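Local coordinates for THUMP domain-containing protein (Pyrococcus horikoshii, PDB 1VBK) that is of uncharacterised function but joins THUMP and ThiI-like domains and probably binds RNA and ATP, consistent with a role in thiamine biosynthesis or tRNA modification, at residues 184-189 and 193-198; 206-211 and 248-253. All coordinates share one frame; numbering follows the deposited sequence.

Contact 1 (184-189 and 193-198); sequences GILHDE and LAIFLM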
loop_
_atom_site.group_PDB
_atom_site.type_symbol
_atom_site.label_atom_id
_atom_site.label_comp_id
_atom_site.label_asym_id
_atom_site.label_seq_id
_atom_site.Cartn_x
_atom_site.Cartn_y
_atom_site.Cartn_z
ATOM N N GLY A 184 -6.699 11.214 -3.094
ATOM C CA GLY A 184 -6.473 12.449 -3.814
ATOM C C GLY A 184 -7.295 13.524 -3.143
ATOM O O GLY A 184 -8.511 13.386 -3.024
ATOM N N ILE A 185 -6.639 14.582 -2.679
ATOM C CA ILE A 185 -7.361 15.662 -2.022
ATOM C C ILE A 185 -7.978 16.513 -3.121
ATOM O O ILE A 185 -7.276 17.238 -3.828
ATOM C CB ILE A 185 -6.426 16.525 -1.147
ATOM C CG1 ILE A 185 -5.671 15.639 -0.149
ATOM C CG2 ILE A 185 -7.242 17.569 -0.390
ATOM C CD1 ILE A 185 -6.569 14.818 0.760
ATOM N N LEU A 186 -9.297 16.414 -3.251
ATOM C CA LEU A 186 -10.045 17.125 -4.284
ATOM C C LEU A 186 -10.791 18.349 -3.754
ATOM O O LEU A 186 -11.613 18.237 -2.843
ATOM C CB LEU A 186 -11.034 16.150 -4.932
ATOM C CG LEU A 186 -11.926 16.598 -6.090
ATOM C CD1 LEU A 186 -11.080 16.984 -7.289
ATOM C CD2 LEU A 186 -12.869 15.461 -6.455
ATOM N N HIS A 187 -10.519 19.515 -4.336
ATOM C CA HIS A 187 -11.177 20.743 -3.896
ATOM C C HIS A 187 -11.398 21.761 -5.014
ATOM O O HIS A 187 -12.140 22.719 -4.837
ATOM C CB HIS A 187 -10.371 21.389 -2.765
ATOM C CG HIS A 187 -9.012 21.852 -3.182
ATOM N ND1 HIS A 187 -8.780 23.103 -3.711
ATOM C CD2 HIS A 187 -7.815 21.217 -3.179
ATOM C CE1 HIS A 187 -7.499 23.220 -4.014
ATOM N NE2 HIS A 187 -6.892 22.090 -3.702
ATOM N N ASP A 188 -10.748 21.562 -6.155
ATOM C CA ASP A 188 -10.908 22.469 -7.287
ATOM C C ASP A 188 -10.509 21.802 -8.604
ATOM O O ASP A 188 -10.173 20.619 -8.633
ATOM C CB ASP A 188 -10.101 23.756 -7.060
ATOM C CG ASP A 188 -8.600 23.529 -7.073
ATOM O OD1 ASP A 188 -8.157 22.365 -6.969
ATOM O OD2 ASP A 188 -7.857 24.529 -7.178
ATOM N N GLU A 189 -10.559 22.562 -9.694
ATOM C CA GLU A 189 -10.222 22.036 -11.012
ATOM C C GLU A 189 -8.779 21.552 -11.103
ATOM O O GLU A 189 -8.505 20.524 -11.719
ATOM C CB GLU A 189 -10.486 23.100 -12.084
ATOM C CG GLU A 189 -11.936 23.568 -12.136
ATOM C CD GLU A 189 -12.188 24.604 -13.220
ATOM O OE1 GLU A 189 -11.546 25.677 -13.183
ATOM O OE2 GLU A 189 -13.030 24.347 -14.109
ATOM N N LEU A 193 -7.363 17.776 -11.932
ATOM C CA LEU A 193 -6.431 17.464 -13.014
ATOM C C LEU A 193 -5.258 16.668 -12.452
ATOM O O LEU A 193 -4.724 15.775 -13.112
ATOM C CB LEU A 193 -5.916 18.753 -13.665
ATOM C CG LEU A 193 -4.877 18.579 -14.778
ATOM C CD1 LEU A 193 -5.451 17.724 -15.907
ATOM C CD2 LEU A 193 -4.462 19.942 -15.302
ATOM N N ALA A 194 -4.865 17.001 -11.227
ATOM C CA ALA A 194 -3.772 16.307 -10.559
ATOM C C ALA A 194 -4.162 14.837 -10.400
ATOM O O ALA A 194 -3.360 13.939 -10.643
ATOM C CB ALA A 194 -3.516 16.935 -9.191
ATOM N N ILE A 195 -5.403 14.604 -9.987
ATOM C CA ILE A 195 -5.908 13.246 -9.803
ATOM C C ILE A 195 -5.977 12.514 -11.137
ATOM O O ILE A 195 -5.599 11.350 -11.237
ATOM C CB ILE A 195 -7.301 13.266 -9.144
ATOM C CG1 ILE A 195 -7.156 13.741 -7.692
ATOM C CG2 ILE A 195 -7.942 11.879 -9.215
ATOM C CD1 ILE A 195 -8.461 13.943 -6.956
ATOM N N PHE A 196 -6.449 13.207 -12.166
ATOM C CA PHE A 196 -6.546 12.613 -13.492
ATOM C C PHE A 196 -5.169 12.133 -13.958
ATOM O O PHE A 196 -5.028 11.014 -14.452
ATOM C CB PHE A 196 -7.131 13.638 -14.480
ATOM C CG PHE A 196 -7.224 13.141 -15.899
ATOM C CD1 PHE A 196 -6.104 13.138 -16.726
ATOM C CD2 PHE A 196 -8.429 12.665 -16.405
ATOM C CE1 PHE A 196 -6.182 12.667 -18.038
ATOM C CE2 PHE A 196 -8.521 12.191 -17.716
ATOM C CZ PHE A 196 -7.391 12.194 -18.535
ATOM N N LEU A 197 -4.154 12.974 -13.781
ATOM C CA LEU A 197 -2.796 12.632 -14.193
ATOM C C LEU A 197 -2.234 11.409 -13.466
ATOM O O LEU A 197 -1.501 10.614 -14.053
ATOM C CB LEU A 197 -1.868 13.830 -13.982
ATOM C CG LEU A 197 -2.170 15.060 -14.847
ATOM C CD1 LEU A 197 -1.348 16.249 -14.370
ATOM C CD2 LEU A 197 -1.871 14.745 -16.304
ATOM N N MET A 198 -2.580 11.253 -12.193
ATOM C CA MET A 198 -2.092 10.112 -11.422
ATOM C C MET A 198 -2.822 8.819 -11.787
ATOM O O MET A 198 -2.221 7.744 -11.801
ATOM C CB MET A 198 -2.219 10.394 -9.925
ATOM C CG MET A 198 -1.314 11.511 -9.432
ATOM S SD MET A 198 0.423 11.185 -9.788
ATOM C CE MET A 198 0.765 9.865 -8.625
#

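Contact 2 (206-211 and 248-253); sequences IPVYIG and LKLIRD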
loop_
_atom_site.group_PDB
_atom_site.type_symbol
_atom_site.label_atom_id
_atom_site.label_comp_id
_atom_site.label_asym_id
_atom_site.label_seq_id
_atom_site.Cartn_x
_atom_site.Cartn_y
_atom_site.Cartn_z
ATOM N N ILE A 206 -8.619 7.346 -4.443
ATOM C CA ILE A 206 -9.812 7.509 -3.630
ATOM C C ILE A 206 -9.922 9.022 -3.444
ATOM O O ILE A 206 -9.096 9.632 -2.759
ATOM C CB ILE A 206 -9.666 6.845 -2.242
ATOM C CG1 ILE A 206 -9.545 5.327 -2.395
ATOM C CG2 ILE A 206 -10.875 7.185 -1.376
ATOM C CD1 ILE A 206 -9.358 4.595 -1.074
ATOM N N PRO A 207 -10.927 9.652 -4.070
ATOM C CA PRO A 207 -11.069 11.101 -3.922
ATOM C C PRO A 207 -11.560 11.468 -2.528
ATOM O O PRO A 207 -12.487 10.848 -2.004
ATOM C CB PRO A 207 -12.076 11.457 -5.012
ATOM C CG PRO A 207 -12.969 10.251 -5.023
ATOM C CD PRO A 207 -11.973 9.107 -4.956
ATOM N N VAL A 208 -10.931 12.474 -1.930
ATOM C CA VAL A 208 -11.309 12.909 -0.593
ATOM C C VAL A 208 -11.570 14.403 -0.546
ATOM O O VAL A 208 -10.767 15.202 -1.031
ATOM C CB VAL A 208 -10.205 12.587 0.449
ATOM C CG1 VAL A 208 -10.603 13.136 1.827
ATOM C CG2 VAL A 208 -9.987 11.084 0.533
ATOM N N TYR A 209 -12.709 14.766 0.026
ATOM C CA TYR A 209 -13.074 16.163 0.183
ATOM C C TYR A 209 -12.947 16.490 1.665
ATOM O O TYR A 209 -13.633 15.897 2.493
ATOM C CB TYR A 209 -14.516 16.410 -0.256
ATOM C CG TYR A 209 -15.004 17.803 0.075
ATOM C CD1 TYR A 209 -14.548 18.909 -0.638
ATOM C CD2 TYR A 209 -15.914 18.017 1.110
ATOM C CE1 TYR A 209 -14.988 20.194 -0.332
ATOM C CE2 TYR A 209 -16.359 19.301 1.426
ATOM C CZ TYR A 209 -15.893 20.382 0.699
ATOM O OH TYR A 209 -16.339 21.651 0.995
ATOM N N ILE A 210 -12.060 17.420 1.997
ATOM C CA ILE A 210 -11.872 17.816 3.386
ATOM C C ILE A 210 -12.690 19.080 3.625
ATOM O O ILE A 210 -12.274 20.181 3.278
ATOM C CB ILE A 210 -10.382 18.085 3.697
ATOM C CG1 ILE A 210 -9.559 16.828 3.403
ATOM C CG2 ILE A 210 -10.209 18.464 5.166
ATOM C CD1 ILE A 210 -8.066 17.017 3.571
ATOM N N GLY A 211 -13.870 18.908 4.203
ATOM C CA GLY A 211 -14.726 20.047 4.460
ATOM C C GLY A 211 -16.082 19.633 4.988
ATOM O O GLY A 211 -16.247 18.526 5.502
ATOM N N LEU A 248 -6.524 10.374 8.102
ATOM C CA LEU A 248 -5.515 9.421 8.553
ATOM C C LEU A 248 -6.161 8.048 8.704
ATOM O O LEU A 248 -5.558 7.034 8.363
ATOM C CB LEU A 248 -4.907 9.865 9.886
ATOM C CG LEU A 248 -4.070 11.149 9.830
ATOM C CD1 LEU A 248 -3.692 11.591 11.242
ATOM C CD2 LEU A 248 -2.828 10.907 8.985
ATOM N N LYS A 249 -7.390 8.017 9.212
ATOM C CA LYS A 249 -8.101 6.754 9.379
ATOM C C LYS A 249 -8.299 6.081 8.023
ATOM O O LYS A 249 -8.133 4.870 7.897
ATOM C CB LYS A 249 -9.465 6.982 10.041
ATOM C CG LYS A 249 -10.282 5.710 10.240
ATOM C CD LYS A 249 -11.585 6.003 10.982
ATOM C CE LYS A 249 -12.469 4.768 11.078
ATOM N NZ LYS A 249 -11.780 3.644 11.769
ATOM N N LEU A 250 -8.651 6.874 7.015
ATOM C CA LEU A 250 -8.873 6.368 5.662
ATOM C C LEU A 250 -7.577 5.775 5.107
ATOM O O LEU A 250 -7.571 4.696 4.505
ATOM C CB LEU A 250 -9.345 7.507 4.756
ATOM C CG LEU A 250 -9.981 7.176 3.402
ATOM C CD1 LEU A 250 -11.319 6.458 3.616
ATOM C CD2 LEU A 250 -10.199 8.466 2.624
ATOM N N ILE A 251 -6.479 6.497 5.299
ATOM C CA ILE A 251 -5.187 6.031 4.826
ATOM C C ILE A 251 -4.855 4.676 5.451
ATOM O O ILE A 251 -4.445 3.744 4.752
ATOM C CB ILE A 251 -4.084 7.049 5.168
ATOM C CG1 ILE A 251 -4.275 8.310 4.314
ATOM C CG2 ILE A 251 -2.718 6.430 4.938
ATOM C CD1 ILE A 251 -3.364 9.472 4.689
ATOM N N ARG A 252 -5.043 4.570 6.765
ATOM C CA ARG A 252 -4.769 3.325 7.478
ATOM C C ARG A 252 -5.713 2.193 7.061
ATOM O O ARG A 252 -5.263 1.109 6.678
ATOM C CB ARG A 252 -4.870 3.544 8.995
ATOM C CG ARG A 252 -4.883 2.248 9.813
ATOM C CD ARG A 252 -5.222 2.498 11.284
ATOM N NE ARG A 252 -4.095 3.027 12.053
ATOM C CZ ARG A 252 -3.051 2.303 12.455
ATOM N NH1 ARG A 252 -2.980 1.007 12.168
ATOM N NH2 ARG A 252 -2.075 2.876 13.148
ATOM N N ASP A 253 -7.018 2.445 7.120
ATOM C CA ASP A 253 -7.999 1.419 6.767
ATOM C C ASP A 253 -7.899 0.852 5.352
ATOM O O ASP A 253 -8.094 -0.346 5.147
ATOM C CB ASP A 253 -9.421 1.945 6.987
ATOM C CG ASP A 253 -9.744 2.159 8.450
ATOM O OD1 ASP A 253 -8.983 1.674 9.313
ATOM O OD2 ASP A 253 -10.771 2.809 8.738
#

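Contact 1 (184-189 and 193-198)
Leu193 N gives its hydrogen to Glu189 O at 3.0 Å, a moderately bent bond (149° at the hydrogen) of the i to i+4 kind in the first turn of helix 189-200. The amide approaches tilted 23° from the carbonyl plane, and Leu193 CB lies 3.7 Å from the same oxygen. Asp188 is the N-cap of this helix; its OD1 and the amide of His187 both bond Ser191 OG, tying the turn to the first helical residues. This strand, turn and helix begin the beta-alpha-beta unit of a parallel HUP-type sheet, at the place where ATP pyrophosphatase relatives of ThiI carry their PP-loop. Two residues further along, Ile195 reaches back to the end of the strand. With CG1 opposite the carbonyl carbon (chi1 -69°) and the chain extended beyond it, CD1 comes within 3.9 Å of Leu186 CB and 4.0 Å of Leu186 CD1, the two side chains crossing at about a right angle. The same methyl sits 4.0 Å from Gly184 O. Having no side chain, Gly184 lets Ile195 CG1 approach its CA to 4.1 Å. Val220 and Trp224 of helix 215-228 also pack on Leu186.

Contact 2 (206-211 and 248-253)
A Rossmann-like, three-layered alpha/beta domain of the HUP class supplies both parts of this contact: strand 204-210 of the five-stranded parallel sheet, and helix 244-254, which packs on one of the sheet's faces. Alternate residues of the strand serve the two layers. Ile206 and Val208 direct their side chains to helix 244-254, whereas Pro207 and Tyr209 lie against helix 215-228 on the opposite face. From the helix, Leu250 alone reaches the strand segment, its CA 9.4 Å from Val208 CA. The meeting is methyl against methyl: Leu250 CD2 stands 3.4 Å from Val208 CG2, tighter than ordinary van der Waals contact, and the two side chains run past each other in opposite directions. Val208 presents CG2 because that branch lies opposite its carbonyl carbon, while CG1 takes the position opposite the backbone N (chi1 177°). Leu250 leaves the helix with CG opposite its own N (chi1 -165°), and with chi2 at 66° the CD2 branch is the one that meets Val208. That methyl also approaches Ile206 CG2 at 4.3 Å, more loosely, so it spans two residues of the strand. Val239 of the neighbouring strand 239-241 flanks Leu250, and the adjacent Ile251 rests on Ile183 of strand 181-185, spreading the helix over several strands. The helix also faces the second subunit: Leu248 packs on Trp21 of that chain, and Asp253 O accepts a hydrogen bond from NH1 of its Arg181. On the helix itself, Lys249 and Asp253 pair across one turn in a salt bridge, Lys249 NZ making a weak hydrogen bond of 3.3 Å to Asp253 OD2.

The two contacts meet in one parallel sheet, where strands 181-185 and 204-210 are neighbours. Gly184 fastens them directly: its O lies 2.8 Å from Val208 N and its N lies 2.9 Å from Ile206 O, probable hydrogen bonds of the sheet. Contact 1 is the more buried and local, combining a backbone bond inside the helix's first turn with one isoleucine that packs back on the strand end. Contact 2 lies farther from the chain's centre, is partly buried, and brings together elements separated by 36 residues through aliphatic side chains alone. Only contact 2 has residues within reach of the second subunit.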